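Local coordinates for ATP-dependent Clp protease adapter protein ClpS 2 (Agrobacterium tumefaciens, PDB 4YJM) that probably modulates the substrate specificity of ATP-dependent degradation by ClpAP, as an N-end-rule adaptor of the ClpS family, at residues Tyr24-Leu29 and Leu95-Glu100. Numbering follows the deposited sequence.
Sequences YKVMLL and LMFTTE
Strands 24-29 and 97-100 run antiparallel, their axes 4.5 Å apart at closest. K25 with E100 and M27 with T98 are hydrogen-bonded pairs, V26 with T99 and L28 with F97 non-hydrogen-bonded ones. The straightest bond, M27 N to T98 O (2.9 Å, 175° at the hydrogen), reaches its acceptor from above the carbonyl plane. L29 N closes on M96 O nearly along the C=O axis; between the same two residues a water takes the place of the return bond, donating to L29 O and accepting from M96 N. From K25 to L28 and from F97 to E100 the side chains alternate between the two faces. On the face of K25, M27, T98 and E100, the lysine bends at chi3 (-71°) and brings NZ 2.6 Å from E100 OE2, a salt bridge in which NZ meets OE2 from above the carboxylate plane. CG of E100 takes the crowded position between backbone N and carbonyl carbon (chi1 70°), and the chain then extends across K25 CE. On the other face, L28 CD1 sits over the F97 ring in a CH-pi contact, 3.9 Å from the centroid, and also meets L95 CD1 at 3.7 Å. Strand 24-29 is the middle strand of the three-stranded antiparallel sheet: 95-100 pairs along one edge and strand 66-73 along the other. Helices pack on the L28-F97 face: F97 touches L43 of helix 36-47 and A84 of helix 74-91, while L28 meets V57 and M58 of helix 51-64.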
ATOM      1  N   TYR A  24      -2.674 -12.717  -1.039  1.00 23.27           N
ATOM      2  CA  TYR A  24      -2.209 -11.827   0.021  1.00 27.06           C
ATOM      3  C   TYR A  24      -2.687 -10.402  -0.226  1.00 23.23           C
ATOM      4  O   TYR A  24      -2.595  -9.870  -1.337  1.00 21.81           O
ATOM      5  CB  TYR A  24      -0.675 -11.858   0.135  1.00 22.59           C
ATOM      6  CG  TYR A  24      -0.182 -13.019   0.947  1.00 23.82           C
ATOM      7  CD1 TYR A  24      -0.364 -14.323   0.513  1.00 22.11           C
ATOM      8  CD2 TYR A  24       0.439 -12.825   2.177  1.00 21.58           C
ATOM      9  CE1 TYR A  24       0.039 -15.412   1.283  1.00 23.94           C
ATOM     10  CE2 TYR A  24       0.872 -13.912   2.949  1.00 23.21           C
ATOM     11  CZ  TYR A  24       0.675 -15.211   2.475  1.00 25.52           C
ATOM     12  OH  TYR A  24       1.088 -16.315   3.212  1.00 27.08           O
ATOM     13  N   LYS A  25      -3.232  -9.803   0.816  1.00 24.69           N
ATOM     14  CA  LYS A  25      -3.598  -8.389   0.778  1.00 26.20           C
ATOM     15  C   LYS A  25      -2.338  -7.550   0.872  1.00 28.64           C
ATOM     16  O   LYS A  25      -1.450  -7.856   1.664  1.00 28.41           O
ATOM     17  CB  LYS A  25      -4.522  -8.047   1.943  1.00 24.27           C
ATOM     18  CG  LYS A  25      -5.795  -8.850   1.989  1.00 34.66           C
ATOM     19  CD  LYS A  25      -6.702  -8.456   3.152  1.00 40.70           C
ATOM     20  CE  LYS A  25      -6.130  -8.902   4.446  1.00 64.54           C
ATOM     21  NZ  LYS A  25      -7.109  -8.826   5.571  1.00 78.87           N
ATOM     22  N   VAL A  26      -2.250  -6.508   0.068  1.00 24.35           N
ATOM     23  CA  VAL A  26      -1.283  -5.446   0.330  1.00 22.39           C
ATOM     24  C   VAL A  26      -2.013  -4.327   1.079  1.00 24.78           C
ATOM     25  O   VAL A  26      -3.019  -3.820   0.585  1.00 26.46           O
ATOM     26  CB  VAL A  26      -0.663  -4.906  -0.988  1.00 22.36           C
ATOM     27  CG1 VAL A  26       0.312  -3.776  -0.692  1.00 26.56           C
ATOM     28  CG2 VAL A  26       0.010  -6.036  -1.742  1.00 26.73           C
ATOM     29  N   MET A  27      -1.495  -3.962   2.243  1.00 23.73           N
ATOM     30  CA  MET A  27      -2.095  -2.977   3.147  1.00 25.85           C
ATOM     31  C   MET A  27      -1.249  -1.728   3.153  1.00 35.52           C
ATOM     32  O   MET A  27      -0.056  -1.811   3.312  1.00 27.57           O
ATOM     33  CB  MET A  27      -2.177  -3.490   4.610  1.00 30.49           C
ATOM     34  CG  MET A  27      -2.801  -4.878   4.802  1.00 37.50           C
ATOM     35  SD  MET A  27      -4.482  -4.866   4.239  1.00 35.47           S
ATOM     36  CE  MET A  27      -5.294  -3.949   5.576  1.00 42.39           C
ATOM     37  N   LEU A  28      -1.881  -0.577   3.014  1.00 26.33           N
ATOM     38  CA  LEU A  28      -1.287   0.708   3.390  1.00 25.60           C
ATOM     39  C   LEU A  28      -1.550   1.021   4.863  1.00 26.56           C
ATOM     40  O   LEU A  28      -2.711   0.976   5.321  1.00 30.67           O
ATOM     41  CB  LEU A  28      -1.878   1.817   2.509  1.00 29.83           C
ATOM     42  CG  LEU A  28      -1.563   3.239   2.991  1.00 33.48           C
ATOM     43  CD1 LEU A  28      -0.082   3.563   2.749  1.00 39.00           C
ATOM     44  CD2 LEU A  28      -2.476   4.247   2.324  1.00 35.05           C
ATOM     45  N   LEU A  29      -0.504   1.405   5.606  1.00 31.85           N
ATOM     46  CA  LEU A  29      -0.645   1.794   7.015  1.00 32.75           C
ATOM     47  C   LEU A  29      -0.727   3.303   7.183  1.00 34.84           C
ATOM     48  O   LEU A  29      -0.083   4.047   6.458  1.00 35.28           O
ATOM     49  CB  LEU A  29       0.524   1.284   7.875  1.00 39.41           C
ATOM     50  CG  LEU A  29       0.863  -0.206   7.816  1.00 37.61           C
ATOM     51  CD1 LEU A  29       1.907  -0.511   8.907  1.00 42.72           C
ATOM     52  CD2 LEU A  29      -0.374  -1.070   8.022  1.00 40.74           C
ATOM     53  N   LEU A  95       6.363   6.019   5.705  1.00 39.83           N
ATOM     54  CA  LEU A  95       5.415   5.288   4.856  1.00 32.70           C
ATOM     55  C   LEU A  95       5.677   3.786   4.813  1.00 34.48           C
ATOM     56  O   LEU A  95       6.777   3.334   4.491  1.00 32.33           O
ATOM     57  CB  LEU A  95       5.462   5.842   3.417  1.00 31.56           C
ATOM     58  CG  LEU A  95       4.508   5.194   2.415  1.00 32.54           C
ATOM     59  CD1 LEU A  95       3.055   5.464   2.812  1.00 32.65           C
ATOM     60  CD2 LEU A  95       4.809   5.763   1.067  1.00 24.96           C
ATOM     61  N   MET A  96       4.649   3.015   5.119  1.00 28.06           N
ATOM     62  CA  MET A  96       4.747   1.559   5.202  1.00 29.92           C
ATOM     63  C   MET A  96       3.598   0.816   4.542  1.00 27.40           C
ATOM     64  O   MET A  96       2.415   1.092   4.822  1.00 28.65           O
ATOM     65  CB  MET A  96       4.812   1.148   6.691  1.00 40.42           C
ATOM     66  CG  MET A  96       4.917  -0.367   6.922  1.00 43.45           C
ATOM     67  SD  MET A  96       6.463  -1.064   6.315  1.00 44.57           S
ATOM     68  CE  MET A  96       7.614  -0.067   7.218  1.00 43.23           C
ATOM     69  N   PHE A  97       3.952  -0.107   3.640  1.00 28.43           N
ATOM     70  CA  PHE A  97       3.023  -1.076   3.073  1.00 26.84           C
ATOM     71  C   PHE A  97       3.389  -2.465   3.593  1.00 28.45           C
ATOM     72  O   PHE A  97       4.570  -2.782   3.685  1.00 31.64           O
ATOM     73  CB  PHE A  97       3.058  -1.080   1.572  1.00 26.32           C
ATOM     74  CG  PHE A  97       2.561   0.187   0.944  1.00 22.41           C
ATOM     75  CD1 PHE A  97       1.349   0.203   0.297  1.00 25.49           C
ATOM     76  CD2 PHE A  97       3.333   1.355   0.971  1.00 25.04           C
ATOM     77  CE1 PHE A  97       0.893   1.371  -0.308  1.00 34.01           C
ATOM     78  CE2 PHE A  97       2.890   2.509   0.361  1.00 26.05           C
ATOM     79  CZ  PHE A  97       1.685   2.522  -0.267  1.00 32.82           C
ATOM     80  N   THR A  98       2.381  -3.268   3.946  1.00 29.36           N
ATOM     81  CA  THR A  98       2.623  -4.610   4.495  1.00 28.34           C
ATOM     82  C   THR A  98       1.824  -5.634   3.691  1.00 29.49           C
ATOM     83  O   THR A  98       0.978  -5.262   2.890  1.00 25.36           O
ATOM     84  CB  THR A  98       2.216  -4.703   5.987  1.00 29.58           C
ATOM     85  OG1 THR A  98       0.796  -4.528   6.084  1.00 35.25           O
ATOM     86  CG2 THR A  98       2.845  -3.616   6.800  1.00 38.72           C
ATOM     87  N   THR A  99       2.068  -6.925   3.900  1.00 22.87           N
ATOM     88  CA  THR A  99       1.182  -7.943   3.346  1.00 25.55           C
ATOM     89  C   THR A  99       0.561  -8.770   4.455  1.00 25.39           C
ATOM     90  O   THR A  99       1.113  -8.914   5.538  1.00 27.40           O
ATOM     91  CB  THR A  99       1.909  -8.906   2.393  1.00 24.60           C
ATOM     92  OG1 THR A  99       2.816  -9.728   3.134  1.00 34.75           O
ATOM     93  CG2 THR A  99       2.684  -8.150   1.312  1.00 25.21           C
ATOM     94  N   GLU A 100      -0.603  -9.327   4.172  1.00 23.92           N
ATOM     95  CA  GLU A 100      -1.196 -10.281   5.069  1.00 29.66           C
ATOM     96  C   GLU A 100      -2.040 -11.238   4.274  1.00 25.66           C
ATOM     97  O   GLU A 100      -2.639 -10.893   3.263  1.00 26.01           O
ATOM     98  CB  GLU A 100      -2.013  -9.608   6.188  1.00 39.91           C
ATOM     99  CG  GLU A 100      -3.260  -8.961   5.798  1.00 61.05           C
ATOM    100  CD  GLU A 100      -3.950  -8.276   6.995  1.00 55.11           C
ATOM    101  OE1 GLU A 100      -3.312  -7.432   7.669  1.00 59.08           O
ATOM    102  OE2 GLU A 100      -5.129  -8.608   7.249  1.00 56.88           O
TER
HETATM  103  O   HOH W   1       2.548   4.547   6.753  1.00 32.40           O